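Local coordinates for protein putative gamma-hydroxymuconic semialdehyde dehydrogenase (Pseudomonas, PDB 4GO3) that probably oxidises gamma-hydroxymuconic semialdehyde to its acid with NAD(+) as the electron acceptor, as a member of the aldehyde dehydrogenase family, at residues A[59-64]-A[114-119]; A[72-77]-A[188-193]; A[260-265]-A[291-296]; A[393-398]-A[418-423]. The protein carries 2 engineered substitutions. All blocks are in the same frame, centred on the assembly; numbering follows the deposited sequence.

Interaction 1. Residues A[59-64]-A[114-119]; sequences LGAAER and GMADKI
Ala61, at the beginning of helix 61-77, meets Ala116 and Asp117 at the closest approach of the two backbones, where Ala61 CA and Asp117 CA stand 4.6 Å apart. Its methyl points at the other segment and lies against main chain as much as side chain: Ala61 CB is 3.4 Å from Asp117 CA and 3.6 Å from Asp117 CB. The exchange runs both ways, since Ala116 CB points back and packs on Ala61 O at 3.3 Å. The two alanine methyls themselves are a looser pair, with Ala61 CB and Ala116 CB 4.4 Å apart. One residue on, Ala62 directs its methyl mostly elsewhere, yet Ala62 CB still touches Asp117 OD2 at 3.9 Å. The Asp117 carboxylate is placed there by a chi1 of 38°, which sets CG between the backbone N and the carbonyl carbon and lays the group alongside Ala62. Arg64 turns inward, and its guanidinium bonds to no residue of the other segment: NE bonds to Trp56 O, NH2 weakly to Ser57 O, NH1 weakly to Ala164 O, and Ala61 N lies over one face, toward its rim. Across the way, Met115 and Ile119 pack on helix 460-466, which places the loop between helix 94-113 and strand 122-124. The contact thus joins the start of helix 61-77 to the loop that follows helix 94-113. No hydrogen bond or salt bridge spans the two segments, so the fit rests on van der Waals packing of methyls on main chain and the Asp117 side chain, consistent with alanines at so close an approach.

Interaction 2. Residues A[72-77]-A[188-193]; sequences ADRIEE and MTEVGF
The Arg74 guanidinium meets Glu190 at its edge, near its own plane, while the carboxylate is turned 65° from it, so the two flat groups do not pair face to face or in a common plane. The one bond between them is weak: Arg74 NE to Glu190 OE1 is 3.5 Å, and the position of that oxygen is less certain. Arg74 NH1 makes the firmer link, 2.7 Å to Glu77 OE1 one turn further along its own helix, on the anti side of that carboxylate. Away from the charges, one face of the Phe193 ring carries Met188 CG near its rim. Here helix 179-191 ends in a Schellman motif, with Phe193 N bonded to Met188 O, Gly192 N weakly to Thr189 O, and Gly192 at positive phi, against the side of helix 61-77. CG anti to the backbone N (chi1 -171°) and a bend at chi2 carry the guanidinium to Glu190, while the root of the side chain, Arg74 CB, lies 4.2 Å from Val191 CG2. With a serine at Arg74, the carboxylates of Glu77 and Glu190 would probably lose the positive charge they share. Leu187 also packs on Arg74, and Val191 on Lys70.

Interaction 3. Residues A[260-265]-A[291-296]; sequences ANIEAA and KDIADQ
Ile262 and Ile293 are brought together by their torsions: in Ile262, CG1 lies anti to the carbonyl carbon (chi1 -77°) and chi2 (128°) carries CD1 on to Ile293, while in Ile293 a chi1 of 52° leaves CG2 anti to its carbonyl carbon and facing that methyl. Ile262 CD1 meets Ile293 CG2 at 3.4 Å and Ile293 CB at 3.6 Å, so a single methyl carries most of the touch, the two side chains slanting past each other. Gln296 flanks the pair loosely, its amide doubtfully placed. Ile262 sits at the first turn of helix 262-274, which Asn261 begins as N-cap: Asn261 OD1 accepts from Ala264 N at 3.2 Å, the donor well above the carbonyl plane, and weakly from Glu263 N. Further along helix 294-307, Phe297 and Arg300 also pack on Ile262, so the isoleucine is held against both the entry to that helix and its first turns. Strand 253-256, helix 262-274 and the neighbouring parallel strand 286-290 form a beta-alpha-beta unit, and the contact packs the start of its crossover helix against the start of the next helix, as expected of the alpha/beta sheet of the catalytic domain in aldehyde dehydrogenases.

Interaction 4. Residues A[393-398]-A[418-423]; sequences SSDEEA and LARAHK
Arg420 grips Asp395 chiefly through NE, which donates to Asp395 OD2 at 3.1 Å in an almost straight bond of 174°. The oxygen lies in the guanidinium plane and is met on its syn side, with NE tilted out of the carboxylate plane. Two weaker, more bent bonds go to the other oxygen: Arg420 NE to Asp395 OD1 at 3.2 Å, and Arg420 NH2 to the same OD1 at 3.3 Å. The carboxylate and guanidinium planes are 71° apart, so this is a salt bridge at the edge of the guanidinium and not a flat two-pronged pair. Arg420 CG is anti to the backbone N, and a bend at chi3 (-86°) swings the group toward Asp395. Its NH1 salt-bridges Glu258 and Asp259, and Phe257 makes a cation-pi contact with it, so the arginine gathers three acids. Those residues follow strand 253-256, while Asp395 opens the helix after strand 386-392 and Arg420 lies in the first turn of the helix after strand 411-414. All three strands run parallel in one sheet of the alpha/beta fold, and the arginine thus ties together segments at the carboxyl-terminal ends of those strands. A leucine in place of Arg420 would probably leave Asp395, Glu258 and Asp259 close together without their common positive mate. Ser394 stands at the N-cap position of helix 395-403, though its hydroxyl is less surely placed, and Glu397 OE2 accepts from Ser393 N at 2.9 Å and from Ser393 OG. Farther out, Phe257 packs on Asp395 and Ala398, and His422 hydrogen-bonds to Tyr133 of the second subunit.

Overall arrangement
From the N terminus, interaction 1 closes a mostly helical loop by bringing residues 114-119 back to the start of helix 61-77. Interaction 2 leaves from the far end of that same helix and returns at the end of helix 179-191, so the two cross along the chain. Interactions 3 and 4 follow in series, neither nested nor crossed: interaction 3 joins the beginnings of helices 262-274 and 294-307, interaction 4 those of helices 395-403 and 418-427, each spanning a short run around strands of the seven-stranded sheet. Their centres are about 15 Å apart, and Lys291 CE packs on Ser393 CB at 3.8 Å. Interactions 2 and 4 stand on opposite sides of the chain's centre.

Interaction 1. Residues A[59-64]-A[114-119]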
# COMPACT_ATOMS: atom_id res chain seq x y z
N LEU A 59 -23.15 0.48 -9.43
CA LEU A 59 -23.83 1.58 -10.07
C LEU A 59 -23.48 1.65 -11.53
O LEU A 59 -24.23 2.19 -12.33
CB LEU A 59 -23.46 2.89 -9.43
CG LEU A 59 -24.59 3.88 -9.44
CD1 LEU A 59 -25.83 3.06 -9.50
CD2 LEU A 59 -24.55 4.70 -8.20
N GLY A 60 -22.33 1.11 -11.89
CA GLY A 60 -21.90 1.29 -13.27
C GLY A 60 -21.17 2.60 -13.36
O GLY A 60 -21.76 3.67 -13.23
N ALA A 61 -19.87 2.54 -13.61
CA ALA A 61 -19.00 3.68 -13.47
C ALA A 61 -19.52 5.02 -13.96
O ALA A 61 -19.26 6.04 -13.36
CB ALA A 61 -17.69 3.38 -14.11
N ALA A 62 -20.23 5.04 -15.07
CA ALA A 62 -20.69 6.30 -15.61
C ALA A 62 -21.61 7.00 -14.64
O ALA A 62 -21.67 8.22 -14.61
CB ALA A 62 -21.38 6.08 -16.91
N GLU A 63 -22.33 6.22 -13.85
CA GLU A 63 -23.35 6.75 -12.97
C GLU A 63 -22.79 7.31 -11.68
O GLU A 63 -23.39 8.17 -11.08
CB GLU A 63 -24.38 5.68 -12.65
CG GLU A 63 -25.80 6.09 -12.94
CD GLU A 63 -25.90 7.38 -13.70
OE1 GLU A 63 -25.74 7.36 -14.94
OE2 GLU A 63 -26.13 8.42 -13.06
N ARG A 64 -21.63 6.84 -11.27
CA ARG A 64 -20.96 7.44 -10.15
C ARG A 64 -20.21 8.62 -10.66
O ARG A 64 -20.07 9.59 -9.97
CB ARG A 64 -20.00 6.48 -9.50
CG ARG A 64 -20.64 5.26 -8.98
CD ARG A 64 -19.62 4.39 -8.39
NE ARG A 64 -19.75 3.04 -8.86
CZ ARG A 64 -18.88 2.45 -9.66
NH1 ARG A 64 -17.82 3.09 -10.08
NH2 ARG A 64 -19.09 1.22 -10.04
N GLY A 114 -15.07 12.06 -14.12
CA GLY A 114 -14.80 11.60 -15.45
C GLY A 114 -13.76 10.51 -15.42
O GLY A 114 -13.48 9.89 -16.43
N MET A 115 -13.20 10.28 -14.25
CA MET A 115 -12.21 9.24 -14.08
C MET A 115 -12.88 7.91 -13.84
O MET A 115 -12.27 6.88 -13.99
CB MET A 115 -11.28 9.58 -12.91
CG MET A 115 -10.48 8.43 -12.36
SD MET A 115 -9.20 7.82 -13.46
CE MET A 115 -8.11 9.21 -13.59
N ALA A 116 -14.15 7.96 -13.47
CA ALA A 116 -14.91 6.81 -13.03
C ALA A 116 -15.04 5.67 -14.02
O ALA A 116 -14.81 4.53 -13.69
CB ALA A 116 -16.27 7.26 -12.61
N ASP A 117 -15.46 5.98 -15.24
CA ASP A 117 -15.60 4.94 -16.24
C ASP A 117 -14.36 4.85 -17.05
O ASP A 117 -14.39 4.42 -18.19
CB ASP A 117 -16.80 5.18 -17.15
CG ASP A 117 -16.98 6.60 -17.47
OD1 ASP A 117 -16.29 7.42 -16.87
OD2 ASP A 117 -17.80 6.91 -18.32
N LYS A 118 -13.24 5.29 -16.50
CA LYS A 118 -11.97 5.17 -17.18
C LYS A 118 -11.03 4.31 -16.36
O LYS A 118 -9.87 4.16 -16.67
CB LYS A 118 -11.35 6.55 -17.44
CG LYS A 118 -12.37 7.62 -17.71
CD LYS A 118 -12.39 8.05 -19.14
CE LYS A 118 -13.65 8.83 -19.45
NZ LYS A 118 -14.50 9.13 -18.25
N ILE A 119 -11.57 3.75 -15.29
CA ILE A 119 -10.84 2.85 -14.43
C ILE A 119 -10.93 1.48 -15.06
O ILE A 119 -11.99 0.86 -15.05
CB ILE A 119 -11.47 2.82 -13.03
CG1 ILE A 119 -11.40 4.21 -12.38
CG2 ILE A 119 -10.79 1.81 -12.15
CD1 ILE A 119 -12.07 4.30 -11.01

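Interaction 2. Residues A[72-77]-A[188-193]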
# COMPACT_ATOMS: atom_id res chain seq x y z
N ALA A 72 -19.38 18.56 -8.61
CA ALA A 72 -18.48 19.65 -8.97
C ALA A 72 -19.28 20.90 -9.34
O ALA A 72 -19.02 21.98 -8.83
CB ALA A 72 -17.56 19.23 -10.13
N ASP A 73 -20.25 20.74 -10.23
CA ASP A 73 -21.06 21.85 -10.68
C ASP A 73 -21.74 22.47 -9.48
O ASP A 73 -21.66 23.66 -9.27
CB ASP A 73 -22.13 21.40 -11.67
CG ASP A 73 -21.59 21.19 -13.07
OD1 ASP A 73 -20.47 21.61 -13.36
OD2 ASP A 73 -22.30 20.59 -13.88
N ARG A 74 -22.41 21.64 -8.70
CA ARG A 74 -23.11 22.10 -7.52
C ARG A 74 -22.20 22.84 -6.58
O ARG A 74 -22.59 23.79 -5.95
CB ARG A 74 -23.75 20.93 -6.80
CG ARG A 74 -24.68 21.33 -5.69
CD ARG A 74 -25.83 22.13 -6.21
NE ARG A 74 -26.74 22.53 -5.16
CZ ARG A 74 -27.27 23.75 -5.07
NH1 ARG A 74 -26.97 24.67 -5.95
NH2 ARG A 74 -28.09 24.03 -4.08
N ILE A 75 -20.96 22.37 -6.48
CA ILE A 75 -19.99 23.00 -5.61
C ILE A 75 -19.66 24.37 -6.14
O ILE A 75 -19.46 25.28 -5.37
CB ILE A 75 -18.71 22.16 -5.47
CG1 ILE A 75 -18.90 21.09 -4.42
CG2 ILE A 75 -17.54 23.03 -5.11
CD1 ILE A 75 -17.92 20.02 -4.51
N GLU A 76 -19.65 24.48 -7.45
CA GLU A 76 -19.37 25.72 -8.12
C GLU A 76 -20.56 26.65 -8.02
O GLU A 76 -20.40 27.85 -7.99
CB GLU A 76 -18.95 25.45 -9.56
CG GLU A 76 -17.45 25.45 -9.75
CD GLU A 76 -16.99 24.65 -10.94
OE1 GLU A 76 -15.78 24.63 -11.22
OE2 GLU A 76 -17.83 24.04 -11.59
N GLU A 77 -21.75 26.10 -7.93
CA GLU A 77 -22.95 26.90 -7.73
C GLU A 77 -23.06 27.45 -6.32
O GLU A 77 -23.63 28.49 -6.12
CB GLU A 77 -24.19 26.08 -8.00
CG GLU A 77 -24.57 25.93 -9.40
CD GLU A 77 -25.69 24.97 -9.53
OE1 GLU A 77 -26.09 24.44 -8.49
OE2 GLU A 77 -26.16 24.75 -10.65
N MET A 188 -23.97 16.68 -1.82
CA MET A 188 -23.98 15.38 -2.45
C MET A 188 -25.38 14.81 -2.52
O MET A 188 -25.83 14.43 -3.57
CB MET A 188 -23.12 14.41 -1.65
CG MET A 188 -21.80 14.09 -2.26
SD MET A 188 -20.63 13.65 -1.02
CE MET A 188 -19.11 13.78 -1.91
N THR A 189 -26.06 14.72 -1.40
CA THR A 189 -27.40 14.17 -1.44
C THR A 189 -28.28 15.09 -2.24
O THR A 189 -29.22 14.66 -2.89
CB THR A 189 -27.98 13.98 -0.06
OG1 THR A 189 -27.44 14.95 0.81
CG2 THR A 189 -27.60 12.62 0.46
N GLU A 190 -27.96 16.37 -2.21
CA GLU A 190 -28.65 17.33 -3.02
C GLU A 190 -28.63 16.91 -4.47
O GLU A 190 -29.57 17.13 -5.21
CB GLU A 190 -28.00 18.70 -2.88
CG GLU A 190 -28.94 19.79 -2.49
CD GLU A 190 -28.27 20.85 -1.69
OE1 GLU A 190 -27.13 21.16 -2.01
OE2 GLU A 190 -28.88 21.37 -0.75
N VAL A 191 -27.54 16.28 -4.86
CA VAL A 191 -27.24 16.01 -6.25
C VAL A 191 -27.52 14.58 -6.70
O VAL A 191 -27.50 14.28 -7.87
CB VAL A 191 -25.80 16.34 -6.50
CG1 VAL A 191 -25.04 15.13 -6.84
CG2 VAL A 191 -25.71 17.34 -7.56
N GLY A 192 -27.79 13.69 -5.77
CA GLY A 192 -28.28 12.37 -6.10
C GLY A 192 -27.49 11.22 -5.52
O GLY A 192 -27.83 10.07 -5.75
N PHE A 193 -26.44 11.50 -4.77
CA PHE A 193 -25.66 10.43 -4.18
C PHE A 193 -26.59 9.67 -3.30
O PHE A 193 -27.44 10.26 -2.68
CB PHE A 193 -24.48 10.96 -3.38
CG PHE A 193 -23.29 11.28 -4.22
CD1 PHE A 193 -23.21 12.46 -4.91
CD2 PHE A 193 -22.26 10.39 -4.32
CE1 PHE A 193 -22.14 12.73 -5.67
CE2 PHE A 193 -21.19 10.67 -5.08
CZ PHE A 193 -21.13 11.84 -5.75

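Interaction 3. Residues A[260-265]-A[291-296]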
# COMPACT_ATOMS: atom_id res chain seq x y z
N ALA A 260 18.55 31.85 -10.87
CA ALA A 260 17.12 31.95 -10.77
C ALA A 260 16.65 33.34 -11.05
O ALA A 260 17.32 34.27 -10.78
CB ALA A 260 16.66 31.55 -9.45
N ASN A 261 15.44 33.42 -11.58
CA ASN A 261 14.71 34.66 -11.73
C ASN A 261 14.18 35.07 -10.37
O ASN A 261 13.17 34.57 -9.91
CB ASN A 261 13.56 34.46 -12.71
CG ASN A 261 12.65 35.64 -12.79
OD1 ASN A 261 12.72 36.53 -11.97
ND2 ASN A 261 11.79 35.65 -13.77
N ILE A 262 14.90 35.97 -9.73
CA ILE A 262 14.72 36.24 -8.33
C ILE A 262 13.44 36.97 -8.01
O ILE A 262 12.95 36.87 -6.91
CB ILE A 262 15.93 36.96 -7.72
CG1 ILE A 262 17.06 35.97 -7.49
CG2 ILE A 262 15.56 37.58 -6.42
CD1 ILE A 262 18.31 36.39 -8.07
N GLU A 263 12.83 37.65 -8.96
CA GLU A 263 11.52 38.21 -8.70
C GLU A 263 10.48 37.11 -8.68
O GLU A 263 9.60 37.09 -7.86
CB GLU A 263 11.16 39.24 -9.76
CG GLU A 263 10.21 40.28 -9.29
CD GLU A 263 9.27 40.68 -10.37
OE1 GLU A 263 9.67 40.57 -11.54
OE2 GLU A 263 8.15 41.11 -10.05
N ALA A 264 10.61 36.18 -9.62
CA ALA A 264 9.71 35.06 -9.73
C ALA A 264 9.88 34.18 -8.53
O ALA A 264 8.90 33.76 -7.93
CB ALA A 264 10.00 34.29 -10.99
N ALA A 265 11.12 33.89 -8.18
CA ALA A 265 11.42 33.03 -7.05
C ALA A 265 10.85 33.60 -5.77
O ALA A 265 10.33 32.87 -4.93
CB ALA A 265 12.93 32.79 -6.93
N LYS A 291 24.22 31.62 -1.91
CA LYS A 291 24.87 32.74 -1.27
C LYS A 291 25.02 33.98 -2.12
O LYS A 291 25.11 35.07 -1.61
CB LYS A 291 26.23 32.30 -0.76
CG LYS A 291 27.17 31.83 -1.84
CD LYS A 291 28.59 32.33 -1.58
CE LYS A 291 29.66 31.50 -2.28
NZ LYS A 291 30.66 31.01 -1.32
N ASP A 292 24.99 33.84 -3.43
CA ASP A 292 25.19 35.00 -4.28
C ASP A 292 23.94 35.82 -4.53
O ASP A 292 24.02 36.99 -4.88
CB ASP A 292 25.80 34.57 -5.61
CG ASP A 292 27.23 34.20 -5.48
OD1 ASP A 292 27.81 34.45 -4.43
OD2 ASP A 292 27.80 33.66 -6.43
N ILE A 293 22.78 35.21 -4.34
CA ILE A 293 21.52 35.89 -4.58
C ILE A 293 20.69 35.97 -3.33
O ILE A 293 19.60 36.50 -3.34
CB ILE A 293 20.72 35.15 -5.63
CG1 ILE A 293 20.60 33.68 -5.23
CG2 ILE A 293 21.38 35.29 -6.97
CD1 ILE A 293 19.22 33.29 -4.83
N ALA A 294 21.22 35.44 -2.23
CA ALA A 294 20.50 35.41 -0.98
C ALA A 294 20.18 36.80 -0.45
O ALA A 294 19.11 37.03 0.09
CB ALA A 294 21.26 34.61 0.05
N ASP A 295 21.12 37.73 -0.62
CA ASP A 295 20.93 39.11 -0.20
C ASP A 295 19.98 39.82 -1.12
O ASP A 295 19.10 40.53 -0.68
CB ASP A 295 22.26 39.85 -0.18
CG ASP A 295 23.16 39.38 0.93
OD1 ASP A 295 22.69 38.62 1.78
OD2 ASP A 295 24.34 39.76 0.94
N GLN A 296 20.16 39.64 -2.41
CA GLN A 296 19.24 40.23 -3.36
C GLN A 296 17.87 39.68 -3.10
O GLN A 296 16.90 40.41 -3.11
CB GLN A 296 19.67 39.92 -4.78
CG GLN A 296 21.06 40.38 -5.08
CD GLN A 296 21.85 39.39 -5.88
OE1 GLN A 296 21.54 39.14 -7.05
NE2 GLN A 296 22.88 38.82 -5.27

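Interaction 4. Residues A[393-398]-A[418-423]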
# COMPACT_ATOMS: atom_id res chain seq x y z
N SER A 393 26.40 27.05 -1.50
CA SER A 393 27.29 27.48 -2.57
C SER A 393 27.40 26.45 -3.71
O SER A 393 27.73 26.80 -4.82
CB SER A 393 28.66 27.88 -2.00
OG SER A 393 28.83 27.41 -0.67
N SER A 394 27.10 25.19 -3.42
CA SER A 394 27.09 24.16 -4.47
C SER A 394 25.71 23.55 -4.70
O SER A 394 24.87 23.51 -3.80
CB SER A 394 28.07 23.02 -4.13
OG SER A 394 27.77 22.43 -2.87
N ASP A 395 25.50 23.04 -5.90
CA ASP A 395 24.35 22.19 -6.13
C ASP A 395 24.35 21.07 -5.10
O ASP A 395 23.31 20.76 -4.49
CB ASP A 395 24.37 21.61 -7.54
CG ASP A 395 24.14 22.68 -8.61
OD1 ASP A 395 24.18 23.90 -8.27
OD2 ASP A 395 23.92 22.31 -9.78
N GLU A 396 25.51 20.49 -4.90
CA GLU A 396 25.62 19.36 -4.04
C GLU A 396 25.31 19.77 -2.62
O GLU A 396 24.66 19.04 -1.89
CB GLU A 396 26.99 18.77 -4.22
CG GLU A 396 27.31 18.56 -5.69
CD GLU A 396 27.92 19.78 -6.35
OE1 GLU A 396 27.34 20.87 -6.24
OE2 GLU A 396 28.97 19.65 -6.99
N GLU A 397 25.73 20.97 -2.25
CA GLU A 397 25.35 21.51 -0.97
C GLU A 397 23.83 21.52 -0.88
O GLU A 397 23.25 20.80 -0.09
CB GLU A 397 25.91 22.91 -0.80
CG GLU A 397 26.95 23.04 0.30
CD GLU A 397 27.06 24.47 0.84
OE1 GLU A 397 26.43 24.78 1.89
OE2 GLU A 397 27.79 25.27 0.24
N ALA A 398 23.21 22.32 -1.74
CA ALA A 398 21.75 22.44 -1.88
C ALA A 398 20.96 21.13 -1.85
O ALA A 398 19.93 21.05 -1.21
CB ALA A 398 21.41 23.19 -3.15
N LEU A 418 19.07 23.92 -17.51
CA LEU A 418 18.38 22.69 -17.87
C LEU A 418 18.85 21.49 -17.06
O LEU A 418 18.07 20.86 -16.35
CB LEU A 418 18.57 22.44 -19.36
CG LEU A 418 18.08 21.10 -19.87
CD1 LEU A 418 16.57 21.06 -19.73
CD2 LEU A 418 18.54 20.95 -21.33
N ALA A 419 20.12 21.22 -17.17
CA ALA A 419 20.65 20.13 -16.47
C ALA A 419 20.19 20.24 -15.04
O ALA A 419 19.40 19.46 -14.61
CB ALA A 419 22.13 20.16 -16.58
N ARG A 420 20.68 21.24 -14.34
CA ARG A 420 20.51 21.43 -12.93
C ARG A 420 19.15 21.14 -12.48
O ARG A 420 18.96 20.42 -11.53
CB ARG A 420 20.77 22.86 -12.60
CG ARG A 420 20.65 23.11 -11.16
CD ARG A 420 20.87 24.51 -10.86
NE ARG A 420 22.27 24.78 -10.70
CZ ARG A 420 22.84 25.94 -10.93
NH1 ARG A 420 22.14 26.94 -11.32
NH2 ARG A 420 24.11 26.07 -10.77
N ALA A 421 18.21 21.72 -13.15
CA ALA A 421 16.79 21.50 -12.89
C ALA A 421 16.45 20.01 -12.76
O ALA A 421 15.88 19.60 -11.75
CB ALA A 421 15.94 22.15 -13.96
N HIS A 422 16.79 19.21 -13.76
CA HIS A 422 16.42 17.81 -13.75
C HIS A 422 17.29 16.99 -12.81
O HIS A 422 16.78 16.14 -12.09
CB HIS A 422 16.42 17.23 -15.15
CG HIS A 422 15.41 17.87 -16.04
ND1 HIS A 422 14.05 17.70 -15.85
CD2 HIS A 422 15.55 18.68 -17.12
CE1 HIS A 422 13.40 18.39 -16.78
NE2 HIS A 422 14.28 18.99 -17.55
N LYS A 423 18.56 17.30 -12.76
CA LYS A 423 19.42 16.58 -11.91
C LYS A 423 18.94 16.64 -10.52
O LYS A 423 18.89 15.67 -9.84
CB LYS A 423 20.78 17.13 -11.97
CG LYS A 423 21.66 16.26 -11.21
CD LYS A 423 22.98 16.07 -11.84
CE LYS A 423 24.10 16.48 -10.92
NZ LYS A 423 24.99 17.42 -11.62